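Local coordinates for protein putative metal-dependent isothiocyanate hydrolase SaxA (Pectobacterium carotovorum, PDB 6BRM) that probably hydrolyses isothiocyanates with a two-zinc centre carried on a metallo-beta-lactamase-type fold, at residues 62-67 against 86-91; 7-12 against 21-26. All coordinates share one frame; numbering follows the deposited sequence.

Interaction 1: residues 62-67 against 86-91; sequences AVILTH and LIYTQD. With ZN (zinc ion), chain L.
Val63 holds CG1 anti to the backbone N (chi1 176°) and Ile87 sets its CG1 anti to the carbonyl carbon (chi1 -43°); the two side chains run side by side from one face of a parallel strand pair, Val63 CB meeting Ile87 CD1 at 3.7 Å. Leu65 CD2 crosses to Ile87 CG2 on that face. On the other, Ala62 CB lies 3.8 Å from CE2 of the Tyr88 ring.

Three backbone bonds fix the register: Val63 N to Leu86 O, Tyr88 N to Val63 O at 2.7 Å, and Leu65 N to Tyr88 O, nearly straight at 171°. Beyond them Gln90 NE2 lies 2.9 Å from Thr66 O, at a poor angle for a hydrogen bond, and bonds to Asp94 of the following helix.

Strands 62-64 and 87-89, with helix 75-80 between them, form a beta-alpha-beta unit, and the loop after 62-64 carries His67 to the metal. His67 NE2 binds zinc at 2.2 Å, beside a water, His69, His128 and Asp164. Its ND1 donates in the ring plane to Thr66 OG1 at 2.9 Å, and OG1 also bonds to Asp23. This second-shell chain would restrain the ring's rotation and is consistent with an imidazole polarised toward the zinc.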
loop_
_atom_site.group_PDB
_atom_site.type_symbol
_atom_site.label_atom_id
_atom_site.label_comp_id
_atom_site.label_asym_id
_atom_site.label_seq_id
_atom_site.Cartn_x
_atom_site.Cartn_y
_atom_site.Cartn_z
ATOM N N ALA B 62 -12.743 21.938 -13.142
ATOM C CA ALA B 62 -13.124 20.537 -12.941
ATOM C C ALA B 62 -13.233 20.169 -11.462
ATOM O O ALA B 62 -12.627 20.809 -10.607
ATOM C CB ALA B 62 -12.129 19.620 -13.636
ATOM N N VAL B 63 -14.013 19.126 -11.187
ATOM C CA VAL B 63 -14.184 18.572 -9.845
ATOM C C VAL B 63 -13.305 17.323 -9.733
ATOM O O VAL B 63 -13.141 16.592 -10.711
ATOM C CB VAL B 63 -15.671 18.217 -9.586
ATOM C CG1 VAL B 63 -15.866 17.545 -8.236
ATOM C CG2 VAL B 63 -16.544 19.467 -9.670
ATOM N N ILE B 64 -12.743 17.085 -8.548
ATOM C CA ILE B 64 -11.911 15.902 -8.303
ATOM C C ILE B 64 -12.458 15.138 -7.092
ATOM O O ILE B 64 -12.554 15.698 -6.002
ATOM C CB ILE B 64 -10.422 16.268 -8.087
ATOM C CG1 ILE B 64 -9.938 17.247 -9.174
ATOM C CG2 ILE B 64 -9.558 15.009 -8.102
ATOM C CD1 ILE B 64 -8.521 17.750 -8.990
ATOM N N LEU B 65 -12.819 13.868 -7.303
ATOM C CA LEU B 65 -13.313 12.978 -6.246
ATOM C C LEU B 65 -12.249 11.938 -5.900
ATOM O O LEU B 65 -11.907 11.098 -6.740
ATOM C CB LEU B 65 -14.591 12.255 -6.697
ATOM C CG LEU B 65 -15.961 12.905 -6.462
ATOM C CD1 LEU B 65 -15.914 14.425 -6.524
ATOM C CD2 LEU B 65 -16.969 12.364 -7.469
ATOM N N THR B 66 -11.749 11.995 -4.663
ATOM C CA THR B 66 -10.806 10.998 -4.149
ATOM C C THR B 66 -11.507 9.656 -3.929
ATOM O O THR B 66 -10.918 8.602 -4.162
ATOM C CB THR B 66 -10.151 11.444 -2.827
ATOM O OG1 THR B 66 -11.156 11.651 -1.823
ATOM C CG2 THR B 66 -9.349 12.727 -3.027
ATOM N N HIS B 67 -12.749 9.721 -3.452
ATOM C CA HIS B 67 -13.638 8.557 -3.328
ATOM C C HIS B 67 -15.082 9.023 -3.088
ATOM O O HIS B 67 -15.334 10.225 -2.954
ATOM C CB HIS B 67 -13.167 7.588 -2.224
ATOM C CG HIS B 67 -13.101 8.184 -0.849
ATOM N ND1 HIS B 67 -12.603 9.443 -0.594
ATOM C CD2 HIS B 67 -13.423 7.661 0.359
ATOM C CE1 HIS B 67 -12.645 9.679 0.706
ATOM N NE2 HIS B 67 -13.141 8.614 1.309
ATOM N N LEU B 86 -16.857 18.791 -15.707
ATOM C CA LEU B 86 -15.796 17.795 -15.845
ATOM C C LEU B 86 -15.432 17.206 -14.473
ATOM O O LEU B 86 -14.877 17.909 -13.624
ATOM C CB LEU B 86 -14.556 18.424 -16.498
ATOM C CG LEU B 86 -13.307 17.552 -16.695
ATOM C CD1 LEU B 86 -13.609 16.274 -17.467
ATOM C CD2 LEU B 86 -12.226 18.355 -17.401
ATOM N N ILE B 87 -15.740 15.924 -14.267
ATOM C CA ILE B 87 -15.436 15.237 -13.010
ATOM C C ILE B 87 -14.253 14.289 -13.199
ATOM O O ILE B 87 -14.265 13.451 -14.101
ATOM C CB ILE B 87 -16.634 14.404 -12.488
ATOM C CG1 ILE B 87 -17.966 15.166 -12.611
ATOM C CG2 ILE B 87 -16.394 13.978 -11.044
ATOM C CD1 ILE B 87 -18.029 16.478 -11.854
ATOM N N TYR B 88 -13.250 14.424 -12.333
ATOM C CA TYR B 88 -12.092 13.533 -12.292
ATOM C C TYR B 88 -12.278 12.520 -11.159
ATOM O O TYR B 88 -12.336 12.910 -9.989
ATOM C CB TYR B 88 -10.804 14.339 -12.063
ATOM C CG TYR B 88 -10.218 14.981 -13.313
ATOM C CD1 TYR B 88 -9.727 14.198 -14.361
ATOM C CD2 TYR B 88 -10.132 16.371 -13.440
ATOM C CE1 TYR B 88 -9.183 14.774 -15.499
ATOM C CE2 TYR B 88 -9.587 16.957 -14.579
ATOM C CZ TYR B 88 -9.113 16.153 -15.604
ATOM O OH TYR B 88 -8.576 16.720 -16.734
ATOM N N THR B 89 -12.365 11.231 -11.501
ATOM C CA THR B 89 -12.534 10.162 -10.508
ATOM C C THR B 89 -11.277 9.315 -10.321
ATOM O O THR B 89 -10.359 9.334 -11.139
ATOM C CB THR B 89 -13.701 9.224 -10.866
ATOM O OG1 THR B 89 -13.413 8.528 -12.086
ATOM C CG2 THR B 89 -14.997 10.009 -11.011
ATOM N N GLN B 90 -11.281 8.564 -9.225
ATOM C CA GLN B 90 -10.170 7.712 -8.792
ATOM C C GLN B 90 -9.997 6.460 -9.659
ATOM O O GLN B 90 -8.868 6.092 -9.992
ATOM C CB GLN B 90 -10.420 7.306 -7.332
ATOM C CG GLN B 90 -9.519 6.229 -6.744
ATOM C CD GLN B 90 -9.941 5.826 -5.339
ATOM O OE1 GLN B 90 -9.099 5.517 -4.499
ATOM N NE2 GLN B 90 -11.246 5.828 -5.078
ATOM N N ASP B 91 -11.107 5.798 -9.989
ATOM C CA ASP B 91 -11.079 4.533 -10.739
ATOM C C ASP B 91 -12.392 4.283 -11.497
ATOM O O ASP B 91 -13.306 5.114 -11.446
ATOM C CB ASP B 91 -10.714 3.362 -9.800
ATOM C CG ASP B 91 -11.684 3.198 -8.622
ATOM O OD1 ASP B 91 -12.820 3.725 -8.662
ATOM O OD2 ASP B 91 -11.298 2.521 -7.643
HETATM ZN ZN ZN L . -13.554 8.244 3.449
HETATM O O HOH W 1 -15.043 9.438 4.517
#

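Interaction 2: residues 7-12 against 21-26; sequences RNATLV and LIDPML
Leu11 and Ile22 form the antiparallel hydrogen-bonded pair of a beta hairpin, strands 10-15 and 18-22, in the metallo-beta-lactamase-type fold. Ile22 N donates to Leu11 O at 2.9 Å; the return bond, Leu11 N to Ile22 O, is weak. Val12 and Leu21 are the adjoining non-hydrogen-bonded pair. Upstream, a type II' turn from Arg7 to Thr10 reverses the chain as it enters the hairpin.

The apolar contacts divide between the two faces. With CG between the backbone N and the carbonyl carbon (chi1 42°), Leu11 brings CD1 across to Ile22 CD1. Val12 CG1 meets Leu21 CD1 at 3.6 Å on the other face. Beyond Ile22, Met25, bent at both chi2 and chi3, lays its sulfur across the Arg7 chain at about a right angle, SD lying 3.9 Å from Arg7 CD. Its CE ends against Asn8 CB.

The polar contacts centre on Thr10, Asp23 and Asn8. Thr10 OG1 donates to Asp23 O at 2.7 Å, in the carbonyl plane, joining the turn to the segment that leaves the hairpin. Asp23 OD2, besides its bond to Thr66, accepts from His72 ND1, while Asn8 ND2 donates to Asp71 O; His72 and Asp71 both bind zinc, which makes these second-shell contacts of the metal centre.

The Arg7 guanidinium is shared among carbonyls: NH2 bonds to Val48 O and Ala27 O, while NH1 reaches Met25 O at 3.1 Å, with an N-H...O angle of 135° and the donor 45° out of the carbonyl plane.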
loop_
_atom_site.group_PDB
_atom_site.type_symbol
_atom_site.label_atom_id
_atom_site.label_comp_id
_atom_site.label_asym_id
_atom_site.label_seq_id
_atom_site.Cartn_x
_atom_site.Cartn_y
_atom_site.Cartn_z
ATOM N N ARG B 7 -14.991 23.102 4.086
ATOM C CA ARG B 7 -15.414 22.371 5.292
ATOM C C ARG B 7 -15.188 20.867 5.096
ATOM O O ARG B 7 -15.496 20.328 4.032
ATOM C CB ARG B 7 -16.881 22.670 5.657
ATOM C CG ARG B 7 -17.916 22.268 4.609
ATOM C CD ARG B 7 -18.739 21.045 5.011
ATOM N NE ARG B 7 -19.995 21.421 5.669
ATOM C CZ ARG B 7 -21.128 21.771 5.049
ATOM N NH1 ARG B 7 -21.215 21.813 3.720
ATOM N NH2 ARG B 7 -22.201 22.090 5.773
ATOM N N ASN B 8 -14.650 20.210 6.125
ATOM C CA ASN B 8 -14.186 18.815 6.052
ATOM C C ASN B 8 -13.032 18.712 5.029
ATOM O O ASN B 8 -12.099 19.516 5.110
ATOM C CB ASN B 8 -15.361 17.847 5.791
ATOM C CG ASN B 8 -15.065 16.417 6.237
ATOM O OD1 ASN B 8 -14.584 16.180 7.349
ATOM N ND2 ASN B 8 -15.357 15.458 5.367
ATOM N N ALA B 9 -13.069 17.757 4.093
ATOM C CA ALA B 9 -12.036 17.620 3.060
ATOM C C ALA B 9 -12.359 18.426 1.801
ATOM O O ALA B 9 -11.592 18.393 0.833
ATOM C CB ALA B 9 -11.845 16.154 2.707
ATOM N N THR B 10 -13.493 19.131 1.805
ATOM C CA THR B 10 -13.860 20.011 0.704
ATOM C C THR B 10 -12.930 21.225 0.682
ATOM O O THR B 10 -12.660 21.836 1.722
ATOM C CB THR B 10 -15.326 20.467 0.811
ATOM O OG1 THR B 10 -16.160 19.326 1.054
ATOM C CG2 THR B 10 -15.785 21.166 -0.464
ATOM N N LEU B 11 -12.423 21.541 -0.508
ATOM C CA LEU B 11 -11.521 22.673 -0.703
ATOM C C LEU B 11 -11.438 23.050 -2.174
ATOM O O LEU B 11 -11.637 22.198 -3.047
ATOM C CB LEU B 11 -10.127 22.358 -0.144
ATOM C CG LEU B 11 -9.504 20.976 -0.393
ATOM C CD1 LEU B 11 -8.690 20.954 -1.677
ATOM C CD2 LEU B 11 -8.631 20.566 0.785
ATOM N N VAL B 12 -11.176 24.332 -2.439
ATOM C CA VAL B 12 -10.905 24.808 -3.799
ATOM C C VAL B 12 -9.440 25.213 -3.906
ATOM O O VAL B 12 -8.884 25.816 -2.984
ATOM C CB VAL B 12 -11.857 25.943 -4.272
ATOM C CG1 VAL B 12 -13.292 25.441 -4.295
ATOM C CG2 VAL B 12 -11.760 27.196 -3.413
ATOM N N LEU B 21 -12.250 21.958 -7.585
ATOM C CA LEU B 21 -13.019 21.735 -6.364
ATOM C C LEU B 21 -12.846 20.267 -5.996
ATOM O O LEU B 21 -13.387 19.394 -6.672
ATOM C CB LEU B 21 -14.497 22.084 -6.594
ATOM C CG LEU B 21 -15.542 21.774 -5.511
ATOM C CD1 LEU B 21 -15.232 22.436 -4.177
ATOM C CD2 LEU B 21 -16.919 22.197 -5.999
ATOM N N ILE B 22 -12.078 20.002 -4.937
ATOM C CA ILE B 22 -11.784 18.637 -4.504
ATOM C C ILE B 22 -12.792 18.215 -3.438
ATOM O O ILE B 22 -12.949 18.908 -2.433
ATOM C CB ILE B 22 -10.337 18.506 -3.953
ATOM C CG1 ILE B 22 -9.303 18.799 -5.060
ATOM C CG2 ILE B 22 -10.098 17.119 -3.350
ATOM C CD1 ILE B 22 -8.701 20.187 -5.005
ATOM N N ASP B 23 -13.459 17.080 -3.668
ATOM C CA ASP B 23 -14.365 16.445 -2.699
ATOM C C ASP B 23 -15.494 17.361 -2.189
ATOM O O ASP B 23 -15.494 17.757 -1.019
ATOM C CB ASP B 23 -13.558 15.866 -1.528
ATOM C CG ASP B 23 -12.592 14.773 -1.964
ATOM O OD1 ASP B 23 -12.369 14.609 -3.183
ATOM O OD2 ASP B 23 -12.054 14.074 -1.080
ATOM N N PRO B 24 -16.469 17.684 -3.060
ATOM C CA PRO B 24 -17.539 18.608 -2.666
ATOM C C PRO B 24 -18.605 17.998 -1.737
ATOM O O PRO B 24 -19.344 17.097 -2.144
ATOM C CB PRO B 24 -18.157 19.043 -4.011
ATOM C CG PRO B 24 -17.458 18.273 -5.086
ATOM C CD PRO B 24 -16.648 17.195 -4.439
ATOM N N MET B 25 -18.651 18.484 -0.493
ATOM C CA MET B 25 -19.754 18.221 0.437
ATOM C C MET B 25 -20.556 19.520 0.557
ATOM O O MET B 25 -20.085 20.486 1.164
ATOM C CB MET B 25 -19.219 17.785 1.803
ATOM C CG MET B 25 -20.261 17.126 2.695
ATOM S SD MET B 25 -20.070 17.429 4.465
ATOM C CE MET B 25 -18.420 16.820 4.795
ATOM N N LEU B 26 -21.753 19.540 -0.033
ATOM C CA LEU B 26 -22.544 20.770 -0.206
ATOM C C LEU B 26 -23.903 20.803 0.533
ATOM O O LEU B 26 -24.717 21.696 0.281
ATOM C CB LEU B 26 -22.744 21.027 -1.716
ATOM C CG LEU B 26 -21.724 21.933 -2.415
ATOM C CD1 LEU B 26 -20.286 21.515 -2.142
ATOM C CD2 LEU B 26 -22.006 21.950 -3.909
#

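Overall arrangement
Interaction 2 closes before interaction 1 opens along the chain, and their centres lie 12 Å apart. Both belong to one seven-stranded mixed sheet, in which strand 18-22 of the hairpin is the immediate neighbour of strand 62-64, so antiparallel pairing gives way to parallel pairing across four adjacent strands. A probable backbone hydrogen bond, Asp23 N to Ile64 O at 2.9 Å, joins them directly, alongside the side-chain bond between Thr66 and Asp23. Pro24 CD also packs on Leu65 CD1. The loops leaving these two neighbouring strands thus meet beside the zinc centre, interaction 1 supplying a first-shell ligand and interaction 2 second-shell partners for ligands of the other zinc.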